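Local coordinates for protein GAF (Saccharomyces cerevisiae, PDB 1F5M) that reduces the R-enantiomer of free methionine sulfoxide to methionine with thioredoxin as reductant, and helps protect yeast against oxidative stress, at residues 70-75 and 142-147; 135-140 and 171-176. All blocks are in the same frame, centred on the assembly; numbering follows the deposited sequence.

Contact 1 of 2, residues 70-75 and 142-147; sequences YVTQAS and GKTLGV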
loop_
_atom_site.group_PDB
_atom_site.type_symbol
_atom_site.label_atom_id
_atom_site.label_comp_id
_atom_site.label_asym_id
_atom_site.label_seq_id
_atom_site.Cartn_x
_atom_site.Cartn_y
_atom_site.Cartn_z
ATOM N N TYR B 70 -8.181 6.672 -1.575
ATOM C CA TYR B 70 -8.312 7.308 -2.898
ATOM C C TYR B 70 -8.089 8.775 -2.558
ATOM O O TYR B 70 -8.414 9.193 -1.463
ATOM C CB TYR B 70 -9.691 7.128 -3.517
ATOM C CG TYR B 70 -9.838 5.781 -4.189
ATOM C CD1 TYR B 70 -10.141 4.634 -3.444
ATOM C CD2 TYR B 70 -9.609 5.638 -5.559
ATOM C CE1 TYR B 70 -10.206 3.400 -4.040
ATOM C CE2 TYR B 70 -9.676 4.375 -6.173
ATOM C CZ TYR B 70 -9.971 3.268 -5.413
ATOM O OH TYR B 70 -10.033 1.997 -6.003
ATOM N N VAL B 71 -7.554 9.572 -3.469
ATOM C CA VAL B 71 -7.295 10.956 -3.129
ATOM C C VAL B 71 -7.778 11.752 -4.313
ATOM O O VAL B 71 -7.746 11.284 -5.445
ATOM C CB VAL B 71 -5.776 11.222 -2.901
ATOM C CG1 VAL B 71 -5.234 10.319 -1.749
ATOM C CG2 VAL B 71 -5.022 10.954 -4.201
ATOM N N THR B 72 -8.237 12.956 -4.043
ATOM C CA THR B 72 -8.784 13.788 -5.097
ATOM C C THR B 72 -7.660 14.183 -6.034
ATOM O O THR B 72 -6.604 14.642 -5.598
ATOM C CB THR B 72 -9.495 15.025 -4.488
ATOM O OG1 THR B 72 -10.497 14.569 -3.570
ATOM C CG2 THR B 72 -10.178 15.878 -5.577
ATOM N N GLN B 73 -7.871 13.928 -7.318
ATOM C CA GLN B 73 -6.879 14.280 -8.316
ATOM C C GLN B 73 -6.663 15.791 -8.243
ATOM O O GLN B 73 -7.634 16.563 -8.221
ATOM C CB GLN B 73 -7.368 13.901 -9.713
ATOM C CG GLN B 73 -6.386 14.306 -10.803
ATOM C CD GLN B 73 -6.915 14.034 -12.201
ATOM O OE1 GLN B 73 -8.132 14.080 -12.446
ATOM N NE2 GLN B 73 -6.002 13.771 -13.138
ATOM N N ALA B 74 -5.401 16.214 -8.189
ATOM C CA ALA B 74 -5.089 17.644 -8.135
ATOM C C ALA B 74 -5.654 18.307 -9.393
ATOM O O ALA B 74 -6.361 19.316 -9.326
ATOM C CB ALA B 74 -3.585 17.853 -8.072
ATOM N N SER B 75 -5.337 17.714 -10.539
ATOM C CA SER B 75 -5.790 18.214 -11.817
ATOM C C SER B 75 -7.320 18.349 -11.909
ATOM O O SER B 75 -7.812 19.200 -12.649
ATOM C CB SER B 75 -5.261 17.292 -12.929
ATOM O OG SER B 75 -6.061 17.384 -14.110
ATOM N N GLY B 142 -12.838 22.550 4.022
ATOM C CA GLY B 142 -14.091 21.820 3.903
ATOM C C GLY B 142 -14.322 21.045 2.605
ATOM O O GLY B 142 -15.442 20.593 2.311
ATOM N N LYS B 143 -13.282 20.862 1.806
ATOM C CA LYS B 143 -13.455 20.123 0.564
ATOM C C LYS B 143 -12.969 18.669 0.759
ATOM O O LYS B 143 -12.247 18.393 1.704
ATOM C CB LYS B 143 -12.668 20.805 -0.539
ATOM C CG LYS B 143 -13.052 22.280 -0.740
ATOM C CD LYS B 143 -12.431 22.813 -2.028
ATOM C CE LYS B 143 -13.005 24.197 -2.427
ATOM N NZ LYS B 143 -12.619 24.653 -3.831
ATOM N N THR B 144 -13.377 17.754 -0.116
ATOM C CA THR B 144 -12.945 16.341 -0.011
ATOM C C THR B 144 -11.492 16.173 -0.546
ATOM O O THR B 144 -11.221 16.425 -1.724
ATOM C CB THR B 144 -13.875 15.445 -0.840
ATOM O OG1 THR B 144 -15.209 15.519 -0.287
ATOM C CG2 THR B 144 -13.354 13.993 -0.870
ATOM N N LEU B 145 -10.572 15.770 0.321
ATOM C CA LEU B 145 -9.162 15.559 -0.074
ATOM C C LEU B 145 -8.979 14.128 -0.616
ATOM O O LEU B 145 -8.089 13.840 -1.428
ATOM C CB LEU B 145 -8.277 15.789 1.153
ATOM C CG LEU B 145 -8.245 17.230 1.686
ATOM C CD1 LEU B 145 -7.286 17.353 2.881
ATOM C CD2 LEU B 145 -7.780 18.132 0.565
ATOM N N GLY B 146 -9.839 13.230 -0.132
ATOM C CA GLY B 146 -9.816 11.837 -0.546
ATOM C C GLY B 146 -10.737 11.031 0.357
ATOM O O GLY B 146 -11.505 11.589 1.149
ATOM N N VAL B 147 -10.679 9.707 0.255
ATOM C CA VAL B 147 -11.519 8.879 1.106
ATOM C C VAL B 147 -10.733 7.723 1.677
ATOM O O VAL B 147 -9.674 7.338 1.146
ATOM C CB VAL B 147 -12.711 8.247 0.347
ATOM C CG1 VAL B 147 -13.594 9.322 -0.293
ATOM C CG2 VAL B 147 -12.187 7.291 -0.716
#
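Val71 and Gly146 meet backbone to backbone, their CA atoms 3.7 Å apart, as a non-hydrogen-bonded antiparallel pair. Glycine suits this place because a CB on residue 146 would run into Tyr70 O and Val71 CA. Next to it Tyr70 and Val147 form a hydrogen-bonded pair: Val147 N gives its hydrogen to Tyr70 O at 2.9 Å, and Tyr70 N answers to Val147 O. On the face bearing these two side chains, Val147 CG2 lies 3.8 Å from Tyr70 CB, while the ring leads away and Tyr70 OH is hydrogen-bonded to Cys91 O. These are the neighbouring strands 64-72 and 144-152 of the antiparallel GAF-domain sheet, with helix 42-59 covering Val71 through Trp42 and Leu46. Toward the strand end Thr72 takes over. Its N bonds Leu145 O nearly straight (177°), and its OG1, anti to the carbonyl carbon, reaches Thr144 O at 2.7 Å from above that carbonyl's plane. Replacing Thr72 by a valine would probably leave Thr144 O without this hydroxyl donor and weaken the hold on the strand end. Beyond it the chains part, and exposed Ala74, Ser75 and Lys143 mark the solvent side.

Contact 2 of 2, residues 135-140 and 171-176; sequences VPIISN and KLINKS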
loop_
_atom_site.group_PDB
_atom_site.type_symbol
_atom_site.label_atom_id
_atom_site.label_comp_id
_atom_site.label_asym_id
_atom_site.label_seq_id
_atom_site.Cartn_x
_atom_site.Cartn_y
_atom_site.Cartn_z
ATOM N N VAL B 135 -15.143 6.583 4.317
ATOM C CA VAL B 135 -15.107 7.801 5.104
ATOM C C VAL B 135 -14.334 8.902 4.367
ATOM O O VAL B 135 -13.118 8.755 4.029
ATOM C CB VAL B 135 -14.451 7.518 6.476
ATOM C CG1 VAL B 135 -14.358 8.782 7.331
ATOM C CG2 VAL B 135 -15.208 6.426 7.196
ATOM N N PRO B 136 -15.004 10.028 4.090
ATOM C CA PRO B 136 -14.290 11.111 3.380
ATOM C C PRO B 136 -13.331 11.938 4.256
ATOM O O PRO B 136 -13.606 12.217 5.425
ATOM C CB PRO B 136 -15.425 11.948 2.812
ATOM C CG PRO B 136 -16.434 11.869 3.881
ATOM C CD PRO B 136 -16.403 10.408 4.363
ATOM N N ILE B 137 -12.169 12.293 3.688
ATOM C CA ILE B 137 -11.168 13.073 4.387
ATOM C C ILE B 137 -11.440 14.509 3.968
ATOM O O ILE B 137 -11.440 14.812 2.780
ATOM C CB ILE B 137 -9.755 12.614 3.955
ATOM C CG1 ILE B 137 -9.549 11.148 4.401
ATOM C CG2 ILE B 137 -8.700 13.492 4.556
ATOM C CD1 ILE B 137 -8.438 10.455 3.624
ATOM N N ILE B 138 -11.665 15.390 4.942
ATOM C CA ILE B 138 -12.028 16.785 4.639
ATOM C C ILE B 138 -10.961 17.818 4.945
ATOM O O ILE B 138 -10.299 17.732 5.971
ATOM C CB ILE B 138 -13.327 17.171 5.419
ATOM C CG1 ILE B 138 -14.419 16.122 5.153
ATOM C CG2 ILE B 138 -13.758 18.592 5.051
ATOM C CD1 ILE B 138 -14.848 16.053 3.703
ATOM N N SER B 139 -10.798 18.798 4.057
ATOM C CA SER B 139 -9.786 19.845 4.267
ATOM C C SER B 139 -10.276 20.914 5.250
ATOM O O SER B 139 -11.466 20.969 5.597
ATOM C CB SER B 139 -9.466 20.552 2.950
ATOM O OG SER B 139 -10.649 21.151 2.456
ATOM N N ASN B 140 -9.359 21.768 5.691
ATOM C CA ASN B 140 -9.737 22.861 6.596
ATOM C C ASN B 140 -10.789 23.651 5.857
ATOM O O ASN B 140 -11.795 24.106 6.415
ATOM C CB ASN B 140 -8.555 23.775 6.864
ATOM C CG ASN B 140 -7.497 23.102 7.667
ATOM O OD1 ASN B 140 -7.787 22.174 8.415
ATOM N ND2 ASN B 140 -6.256 23.561 7.535
ATOM N N LYS B 171 -9.474 13.132 10.243
ATOM C CA LYS B 171 -9.094 14.471 10.702
ATOM C C LYS B 171 -7.580 14.560 11.003
ATOM O O LYS B 171 -6.934 15.587 10.738
ATOM C CB LYS B 171 -9.925 14.850 11.932
ATOM C CG LYS B 171 -11.364 15.179 11.594
ATOM C CD LYS B 171 -12.153 15.452 12.861
ATOM C CE LYS B 171 -13.625 15.719 12.539
ATOM N NZ LYS B 171 -14.248 14.574 11.762
ATOM N N LEU B 172 -7.024 13.471 11.512
ATOM C CA LEU B 172 -5.605 13.406 11.847
ATOM C C LEU B 172 -4.761 13.381 10.583
ATOM O O LEU B 172 -3.586 13.831 10.578
ATOM C CB LEU B 172 -5.290 12.143 12.685
ATOM C CG LEU B 172 -5.725 12.065 14.138
ATOM C CD1 LEU B 172 -5.267 10.759 14.767
ATOM C CD2 LEU B 172 -5.153 13.247 14.891
ATOM N N ILE B 173 -5.343 12.832 9.521
ATOM C CA ILE B 173 -4.675 12.737 8.233
ATOM C C ILE B 173 -4.654 14.142 7.649
ATOM O O ILE B 173 -3.613 14.619 7.158
ATOM C CB ILE B 173 -5.452 11.764 7.290
ATOM C CG1 ILE B 173 -5.087 10.323 7.661
ATOM C CG2 ILE B 173 -5.176 12.067 5.814
ATOM C CD1 ILE B 173 -5.866 9.271 6.939
ATOM N N ASN B 174 -5.796 14.818 7.713
ATOM C CA ASN B 174 -5.862 16.190 7.187
ATOM C C ASN B 174 -4.828 17.122 7.851
ATOM O O ASN B 174 -4.197 17.953 7.173
ATOM C CB ASN B 174 -7.235 16.791 7.415
ATOM C CG ASN B 174 -7.275 18.271 7.072
ATOM O OD1 ASN B 174 -7.656 19.096 7.909
ATOM N ND2 ASN B 174 -6.887 18.616 5.836
ATOM N N LYS B 175 -4.677 17.000 9.171
ATOM C CA LYS B 175 -3.750 17.859 9.912
ATOM C C LYS B 175 -2.306 17.432 9.787
ATOM O O LYS B 175 -1.398 18.219 10.072
ATOM C CB LYS B 175 -4.088 17.872 11.410
ATOM C CG LYS B 175 -5.507 18.303 11.730
ATOM C CD LYS B 175 -6.052 17.461 12.892
ATOM C CE LYS B 175 -5.638 17.997 14.261
ATOM N NZ LYS B 175 -6.363 19.293 14.567
ATOM N N SER B 176 -2.081 16.182 9.396
ATOM C CA SER B 176 -0.724 15.667 9.307
ATOM C C SER B 176 -0.174 15.580 7.899
ATOM O O SER B 176 1.041 15.426 7.697
ATOM C CB SER B 176 -0.658 14.272 9.975
ATOM O OG SER B 176 -1.337 13.277 9.221
#
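Both Ile137 and Ile173 hold CG2 anti to the backbone N and CG1 beside it, which brings the two CG2 methyls together at 4.0 Å, the side chains crossing at about a right angle. Here the helix 160-176 packs on the GAF-domain sheet at strand 131-138, the local axes 7.5 Å apart and inclined by 29°. Branched, wholly apolar isoleucines suit this buried layer: Ile137 also touches Ala170 of the same helix, and Tyr32 of helix 21-36 lies against Ile173. One residue further along the helix the interface turns polar, toward the end of the strand. Asn174 has CG anti to its backbone N (chi1 172°), which sets that carbon 3.3 Å from Ile138 O. An asparagine fits here, short enough to lie against the backbone and polar enough for a partly exposed margin. Ser139 directs its CB away from the helix, and its OG serves the loop instead, bonded to Lys143 N. At the outer edge exposed Asn140 brings its amide up to that of Asn174, the two planes 81° apart. Within the helix, Ser176 OG, which also bonds Tyr32 OH, gives a hydrogen bond to Leu172 O at 2.7 Å.

From the N terminus the chain passes through helices 21-36 and 42-59 before strand 64-72, whose end opens contact 1. That contact closes only when strand 144-152 returns beside it, after 66 intervening residues that include strands 79-85, 93-95 and 111-113 and helix 99-107. Contact 2 opens within this loop, at 135-140, and closes beyond it on helix 160-176, so the two loops cross. Their centres lie 10 Å apart, bridged by neighbouring strands: Leu145 N probably bonds Ile137 O, and Gly146 O probably accepts from Ile137 N. Leu145 also packs on Asn174. Together the contacts join strand 64-72, through 144-152 and 131-138, to the C-terminal helix.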